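Local coordinates for titin (Homo sapiens, PDB 5JDD), which probably acts as an elastic, scaffolding spring of the muscle sarcomere, built here from three immunoglobulin domains in tandem from its I-band region, at residues K44-D47 and K48-L51; L51-R55 and K56-L60; E131-E134 and K135-I138. All blocks are in the same frame, centred on the assembly; numbering follows the deposited sequence.

Contact 1 of 3, residues K44-D47 and K48-L51; sequences KPSD and KHRL
The carbonyl oxygen of Lys44 lies against the side chain of His49, with Lys44 O 3.6 Å from His49 CB. At Pro45, CA makes a CA-H...O contact with His49 O (3.5 Å), and CD lies 4.1 Å from Leu51 CD1 in one of the two conformers of Leu51, the two side chains crossing at about a right angle.

Ser46 carries the polar part. Its N gives a nearly straight bond to His49 O (2.9 Å, 172°). Its hydroxyl sits between its own backbone N and carbonyl carbon (chi1 72°), which turns OG back over the bend, where it accepts from Lys48 N at 3.0 Å, as in an ST turn, and from His49 N at 2.9 Å. The same OG lies at the His49 ring edge, 3.0 Å from ND1.

Beyond the bend, Lys48 CG covers one face of the His49 ring, and Lys48 NZ forms a salt bridge with Asp69. Two backbone N-H groups converge on one serine oxygen, so that this side chain, together with the bond from Ser46 N to His49 O, ties the loop to the start of strand 49-54 of this I-set domain.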
loop_
_atom_site.group_PDB
_atom_site.type_symbol
_atom_site.label_atom_id
_atom_site.label_comp_id
_atom_site.label_asym_id
_atom_site.label_seq_id
_atom_site.Cartn_x
_atom_site.Cartn_y
_atom_site.Cartn_z
ATOM N N LYS A 44 5.797 42.324 3.869
ATOM C CA LYS A 44 4.979 42.982 4.888
ATOM C C LYS A 44 4.517 41.937 5.888
ATOM O O LYS A 44 4.379 40.762 5.525
ATOM C CB LYS A 44 3.727 43.576 4.232
ATOM C CG LYS A 44 3.985 44.659 3.189
ATOM C CD LYS A 44 2.761 44.878 2.313
ATOM C CE LYS A 44 2.653 43.779 1.267
ATOM N NZ LYS A 44 1.435 43.901 0.421
ATOM N N PRO A 45 4.236 42.347 7.140
ATOM C CA PRO A 45 3.576 41.425 8.077
ATOM C C PRO A 45 2.287 40.891 7.456
ATOM O O PRO A 45 1.538 41.658 6.833
ATOM C CB PRO A 45 3.231 42.321 9.271
ATOM C CG PRO A 45 4.212 43.458 9.191
ATOM C CD PRO A 45 4.428 43.689 7.727
ATOM N N SER A 46 2.042 39.591 7.597
ATOM C CA SER A 46 0.829 38.991 7.054
ATOM C C SER A 46 0.531 37.755 7.865
ATOM O O SER A 46 1.246 37.444 8.817
ATOM C CB SER A 46 1.027 38.604 5.594
ATOM O OG SER A 46 1.888 37.471 5.494
ATOM N N ASP A 47 -0.508 37.028 7.484
ATOM C CA ASP A 47 -0.774 35.775 8.168
ATOM C C ASP A 47 0.341 34.750 7.906
ATOM O O ASP A 47 0.531 33.825 8.693
ATOM C CB ASP A 47 -2.159 35.239 7.799
ATOM C CG ASP A 47 -3.279 36.166 8.251
ATOM O OD1 ASP A 47 -3.014 37.079 9.067
ATOM O OD2 ASP A 47 -4.428 35.980 7.795
ATOM N N LYS A 48 1.090 34.941 6.819
ATOM C CA LYS A 48 2.220 34.067 6.478
ATOM C C LYS A 48 3.573 34.580 6.998
ATOM O O LYS A 48 4.461 33.791 7.335
ATOM C CB LYS A 48 2.294 33.851 4.957
ATOM C CG LYS A 48 3.616 33.269 4.442
ATOM C CD LYS A 48 3.506 31.797 4.076
ATOM C CE LYS A 48 2.658 31.587 2.831
ATOM N NZ LYS A 48 2.558 30.150 2.446
ATOM N N HIS A 49 3.726 35.901 7.070
ATOM C CA HIS A 49 5.022 36.496 7.398
ATOM C C HIS A 49 4.994 37.263 8.707
ATOM O O HIS A 49 4.130 38.117 8.923
ATOM C CB HIS A 49 5.448 37.460 6.289
ATOM C CG HIS A 49 5.447 36.854 4.924
ATOM N ND1 HIS A 49 4.417 37.038 4.027
ATOM C CD2 HIS A 49 6.352 36.062 4.302
ATOM C CE1 HIS A 49 4.688 36.387 2.908
ATOM N NE2 HIS A 49 5.857 35.785 3.050
ATOM N N ARG A 50 5.946 36.967 9.580
ATOM C CA ARG A 50 6.123 37.731 10.800
ATOM C C ARG A 50 7.517 38.330 10.822
ATOM O O ARG A 50 8.512 37.638 10.597
ATOM C CB ARG A 50 5.954 36.842 12.026
ATOM C CG ARG A 50 6.173 37.564 13.344
ATOM C CD ARG A 50 5.701 36.729 14.523
ATOM N NE ARG A 50 4.300 36.360 14.363
ATOM C CZ ARG A 50 3.887 35.185 13.901
ATOM N NH1 ARG A 50 4.775 34.256 13.564
ATOM N NH2 ARG A 50 2.590 34.937 13.774
ATOM N N LEU A 51 7.579 39.622 11.094
ATOM C CA LEU A 51 8.844 40.340 11.203
ATOM C C LEU A 51 9.080 40.644 12.668
ATOM O O LEU A 51 8.266 41.313 13.306
ATOM C CB LEU A 51 8.788 41.648 10.417
ATOM C CG LEU A 51 8.522 41.532 8.920
ATOM C CD1 LEU A 51 8.405 42.910 8.281
ATOM C CD2 LEU A 51 9.639 40.751 8.286
#

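Contact 2 of 3, residues L51-R55 and K56-L60; sequences LVSER and KVHKL
Ser53 (chi1 -71°) and His58 (chi1 -54°) each set the outer part of the side chain beside its own backbone N, anti to the carbonyl carbon, and from facing positions on adjacent strands this brings hydroxyl and imidazole together. Ser53 OG arrives at the ring edge, in plane, and hydrogen-bonds His58 ND1 at 2.7 Å. The other ring nitrogen is engaged as well: a water bonded to His58 NE2 donates to Arg55 O, so both ring nitrogens have partners and the rotation of the ring is fixed.

Ser53 and His58 form a non-hydrogen-bonded antiparallel pair. On the same face, in one of the two conformers of Leu51, Leu51 CD2 touches Leu60 CD1 at 3.6 Å. Between them Val52 pairs with Lys59 (Val52 N to Lys59 O 3.0 Å, Lys59 N to Val52 O 2.8 Å), and nearer the turn Glu54 N bonds Val57 O at 2.8 Å. A second water donates to both Val52 O and Val57 O.

Val57 N to Glu54 O, at 3.0 Å, closes a type II' turn, making this a tight two-residue beta hairpin; Arg55, at its first corner, takes the positive phi (52°) such a turn requires. Arg55 grips the Glu54 carboxylate side-on, NE to OE1 at 2.9 Å and NH2 to OE2 at 2.9 Å, a salt bridge on the exposed end of the hairpin.

Strand 49-54 is outermost in its sheet, whereas strand 57-62 is flanked on its other side by strand 21-27, to which Lys56, His58 and Leu60 are bonded through their backbones. His58 rests on Val25 and Val27 of that strand, and Leu51 and Leu60 reach across the immunoglobulin sandwich to Trp36 of strand 35-38.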
loop_
_atom_site.group_PDB
_atom_site.type_symbol
_atom_site.label_atom_id
_atom_site.label_comp_id
_atom_site.label_asym_id
_atom_site.label_seq_id
_atom_site.Cartn_x
_atom_site.Cartn_y
_atom_site.Cartn_z
ATOM N N LEU A 51 7.579 39.622 11.094
ATOM C CA LEU A 51 8.844 40.340 11.203
ATOM C C LEU A 51 9.080 40.644 12.668
ATOM O O LEU A 51 8.266 41.313 13.306
ATOM C CB LEU A 51 8.788 41.648 10.417
ATOM C CG LEU A 51 8.522 41.532 8.920
ATOM C CD1 LEU A 51 8.405 42.910 8.281
ATOM C CD2 LEU A 51 9.639 40.751 8.286
ATOM N N VAL A 52 10.182 40.143 13.217
ATOM C CA VAL A 52 10.475 40.359 14.629
ATOM C C VAL A 52 11.860 40.954 14.806
ATOM O O VAL A 52 12.854 40.335 14.440
ATOM C CB VAL A 52 10.385 39.053 15.439
ATOM C CG1 VAL A 52 10.697 39.317 16.905
ATOM C CG2 VAL A 52 9.008 38.445 15.304
ATOM N N SER A 53 11.922 42.162 15.355
ATOM C CA SER A 53 13.198 42.767 15.713
ATOM C C SER A 53 13.355 42.734 17.234
ATOM O O SER A 53 12.435 43.095 17.968
ATOM C CB SER A 53 13.289 44.206 15.193
ATOM O OG SER A 53 13.426 44.253 13.777
ATOM N N GLU A 54 14.511 42.275 17.704
ATOM C CA GLU A 54 14.793 42.251 19.133
ATOM C C GLU A 54 16.231 42.702 19.328
ATOM O O GLU A 54 17.170 41.921 19.126
ATOM C CB GLU A 54 14.590 40.844 19.700
ATOM C CG GLU A 54 14.219 40.802 21.186
ATOM C CD GLU A 54 15.366 41.192 22.110
ATOM O OE1 GLU A 54 15.315 42.298 22.690
ATOM O OE2 GLU A 54 16.310 40.385 22.267
ATOM N N ARG A 55 16.392 43.967 19.714
ATOM C CA ARG A 55 17.714 44.577 19.845
ATOM C C ARG A 55 18.532 44.398 18.568
ATOM O O ARG A 55 18.168 44.957 17.533
ATOM C CB ARG A 55 18.435 44.081 21.103
ATOM C CG ARG A 55 17.902 44.759 22.376
ATOM C CD ARG A 55 18.428 44.110 23.649
ATOM N NE ARG A 55 17.980 42.726 23.761
ATOM C CZ ARG A 55 18.427 41.855 24.663
ATOM N NH1 ARG A 55 19.350 42.214 25.545
ATOM N NH2 ARG A 55 17.961 40.612 24.669
ATOM N N LYS A 56 19.595 43.598 18.621
ATOM C CA LYS A 56 20.477 43.451 17.463
ATOM C C LYS A 56 20.040 42.369 16.477
ATOM O O LYS A 56 20.680 42.193 15.437
ATOM C CB LYS A 56 21.908 43.155 17.915
ATOM C CG LYS A 56 22.533 44.288 18.707
ATOM C CD LYS A 56 23.944 43.931 19.171
ATOM C CE LYS A 56 24.519 45.040 20.021
ATOM N NZ LYS A 56 25.885 44.697 20.479
ATOM N N VAL A 57 18.961 41.650 16.790
ATOM C CA VAL A 57 18.590 40.461 16.025
ATOM C C VAL A 57 17.276 40.658 15.292
ATOM O O VAL A 57 16.273 41.064 15.886
ATOM C CB VAL A 57 18.468 39.232 16.941
ATOM C CG1 VAL A 57 18.128 37.987 16.128
ATOM C CG2 VAL A 57 19.765 39.016 17.707
ATOM N N HIS A 58 17.285 40.360 13.997
ATOM C CA HIS A 58 16.121 40.569 13.150
ATOM C C HIS A 58 15.748 39.271 12.463
ATOM O O HIS A 58 16.572 38.657 11.771
ATOM C CB HIS A 58 16.418 41.664 12.134
ATOM C CG HIS A 58 16.884 42.930 12.769
ATOM N ND1 HIS A 58 16.011 43.866 13.283
ATOM C CD2 HIS A 58 18.130 43.388 13.033
ATOM C CE1 HIS A 58 16.701 44.860 13.809
ATOM N NE2 HIS A 58 17.989 44.596 13.672
ATOM N N LYS A 59 14.510 38.848 12.681
ATOM C CA LYS A 59 14.017 37.601 12.115
ATOM C C LYS A 59 12.841 37.810 11.174
ATOM O O LYS A 59 11.989 38.674 11.399
ATOM C CB LYS A 59 13.618 36.633 13.233
ATOM C CG LYS A 59 14.718 36.400 14.242
ATOM C CD LYS A 59 14.199 35.753 15.513
ATOM C CE LYS A 59 13.609 34.391 15.232
ATOM N NZ LYS A 59 13.359 33.625 16.486
ATOM N N LEU A 60 12.822 37.016 10.107
ATOM C CA LEU A 60 11.661 36.849 9.243
ATOM C C LEU A 60 11.181 35.421 9.421
ATOM O O LEU A 60 11.915 34.472 9.141
ATOM C CB LEU A 60 12.041 37.077 7.784
ATOM C CG LEU A 60 11.009 36.640 6.742
ATOM C CD1 LEU A 60 9.725 37.427 6.901
ATOM C CD2 LEU A 60 11.574 36.819 5.339
HETATM O O HOH W 1 14.477 38.939 16.435
HETATM O O HOH W 2 19.178 46.443 15.514
#

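Contact 3 of 3, residues E131-E134 and K135-I138; sequences EMSE and KFKI
Met132 folds over Ile138 with its CG 3.6 Å from Ile138 CB, the two side chains meeting at a slant. Bends at chi2 (-146°) and chi3 carry the thioether along the strand instead of outward, so that CE comes to 3.2 Å from Ile138 N and also touches Lys137 CD at 3.9 Å. That methyl sits over a backbone nitrogen that is buried by the contact and has no polar partner anywhere in the model, a local cost of the apolar covering.

The next residue turns the chain. Ser133 N bonds Phe136 O at 3.0 Å, nearly straight (170°). The Ser133 hydroxyl, held between its own backbone N and carbonyl carbon, accepts from Phe136 N at 3.2 Å and more weakly from Lys135 N at 3.1 Å.

This turn is the connection from strand 128-129 to strand 136-141 in an I-set immunoglobulin domain. It links an outermost strand of one sheet of the sandwich to an outermost strand of the other.

Around that turn, Lys135 CG lies 3.8 Å above one face of the Phe136 ring, displaced toward its rim. The lysine amine runs on to a salt bridge with Asp156 and a hydrogen bond to Met150 O, which fix the far end of the chain whose middle covers the ring. Phe136 is further packed by Leu147 and Ile149 of strand 144-149 and by Ile130 in the loop, while Ile138 is backed by Leu147 and Ser121. Backbone bonds from Lys135 to Met150 and from Lys137 to Ile148 set the register of strand 136-141 against strand 144-149.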
loop_
_atom_site.group_PDB
_atom_site.type_symbol
_atom_site.label_atom_id
_atom_site.label_comp_id
_atom_site.label_asym_id
_atom_site.label_seq_id
_atom_site.Cartn_x
_atom_site.Cartn_y
_atom_site.Cartn_z
ATOM N N GLU A 131 -10.071 0.707 4.499
ATOM C CA GLU A 131 -9.777 0.548 5.928
ATOM C C GLU A 131 -9.001 -0.742 6.171
ATOM O O GLU A 131 -9.308 -1.756 5.553
ATOM C CB GLU A 131 -11.081 0.460 6.733
ATOM C CG GLU A 131 -11.948 1.707 6.720
ATOM C CD GLU A 131 -13.349 1.461 7.273
ATOM O OE1 GLU A 131 -13.518 0.592 8.153
ATOM O OE2 GLU A 131 -14.291 2.138 6.810
ATOM N N MET A 132 -8.016 -0.699 7.069
ATOM C CA MET A 132 -7.342 -1.908 7.552
ATOM C C MET A 132 -8.359 -2.920 8.064
ATOM O O MET A 132 -9.273 -2.562 8.810
ATOM C CB MET A 132 -6.393 -1.582 8.707
ATOM C CG MET A 132 -5.021 -1.103 8.302
ATOM S SD MET A 132 -3.771 -1.658 9.477
ATOM C CE MET A 132 -3.438 -3.288 8.818
ATOM N N SER A 133 -8.208 -4.175 7.648
ATOM C CA SER A 133 -9.054 -5.264 8.128
ATOM C C SER A 133 -8.276 -6.556 7.950
ATOM O O SER A 133 -7.087 -6.531 7.631
ATOM C CB SER A 133 -10.372 -5.334 7.358
ATOM O OG SER A 133 -10.159 -5.642 5.988
ATOM N N GLU A 134 -8.932 -7.689 8.159
ATOM C CA GLU A 134 -8.259 -8.957 7.907
ATOM C C GLU A 134 -8.063 -9.146 6.406
ATOM O O GLU A 134 -7.147 -9.843 5.973
ATOM C CB GLU A 134 -9.031 -10.126 8.520
ATOM C CG GLU A 134 -9.073 -10.114 10.043
ATOM C CD GLU A 134 -7.790 -10.615 10.692
ATOM O OE1 GLU A 134 -7.849 -11.020 11.870
ATOM O OE2 GLU A 134 -6.726 -10.603 10.036
ATOM N N LYS A 135 -8.923 -8.498 5.624
ATOM C CA LYS A 135 -8.843 -8.504 4.168
ATOM C C LYS A 135 -7.697 -7.627 3.640
ATOM O O LYS A 135 -6.962 -8.025 2.729
ATOM C CB LYS A 135 -10.164 -7.989 3.601
ATOM C CG LYS A 135 -10.215 -7.865 2.097
ATOM C CD LYS A 135 -10.358 -9.229 1.451
ATOM C CE LYS A 135 -10.703 -9.100 -0.021
ATOM N NZ LYS A 135 -10.605 -10.421 -0.700
ATOM N N PHE A 136 -7.559 -6.441 4.215
ATOM C CA PHE A 136 -6.555 -5.474 3.776
ATOM C C PHE A 136 -5.523 -5.232 4.863
ATOM O O PHE A 136 -5.850 -4.709 5.927
ATOM C CB PHE A 136 -7.211 -4.137 3.424
ATOM C CG PHE A 136 -8.143 -4.202 2.254
ATOM C CD1 PHE A 136 -7.646 -4.364 0.966
ATOM C CD2 PHE A 136 -9.511 -4.062 2.433
ATOM C CE1 PHE A 136 -8.502 -4.408 -0.120
ATOM C CE2 PHE A 136 -10.372 -4.108 1.353
ATOM C CZ PHE A 136 -9.867 -4.282 0.075
ATOM N N LYS A 137 -4.278 -5.611 4.595
ATOM C CA LYS A 137 -3.176 -5.345 5.513
ATOM C C LYS A 137 -2.425 -4.128 4.984
ATOM O O LYS A 137 -1.979 -4.110 3.840
ATOM C CB LYS A 137 -2.254 -6.564 5.602
ATOM C CG LYS A 137 -0.975 -6.347 6.396
ATOM C CD LYS A 137 -1.205 -6.401 7.890
ATOM C CE LYS A 137 0.129 -6.463 8.624
ATOM N NZ LYS A 137 1.027 -7.487 8.009
ATOM N N ILE A 138 -2.321 -3.097 5.810
ATOM C CA ILE A 138 -1.660 -1.863 5.427
ATOM C C ILE A 138 -0.381 -1.725 6.245
ATOM O O ILE A 138 -0.411 -1.749 7.478
ATOM C CB ILE A 138 -2.614 -0.663 5.623
ATOM C CG1 ILE A 138 -3.753 -0.756 4.602
ATOM C CG2 ILE A 138 -1.879 0.664 5.440
ATOM C CD1 ILE A 138 -4.878 0.254 4.813
#

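All three are surface contacts; only contact 2 includes buried residues, His58 and Leu60. Contacts 1 and 2 follow one another along strand 49-54 and share Leu51, their centres about 13 Å apart: contact 1 is the loop entering the strand and contact 2 the hairpin leaving it. Contact 3 lies in the next immunoglobulin domain, its centre about 44 Å from that of contact 1, at the topologically equivalent loop. The two loops use the same serine-centred turn but differ alongside it, a proline and a histidine in contact 1 against a methionine and a phenylalanine in contact 3. Contact 2 relies on paired strands, a Ser53-His58 hydrogen bond and waters; its salt bridge stays within 51-55.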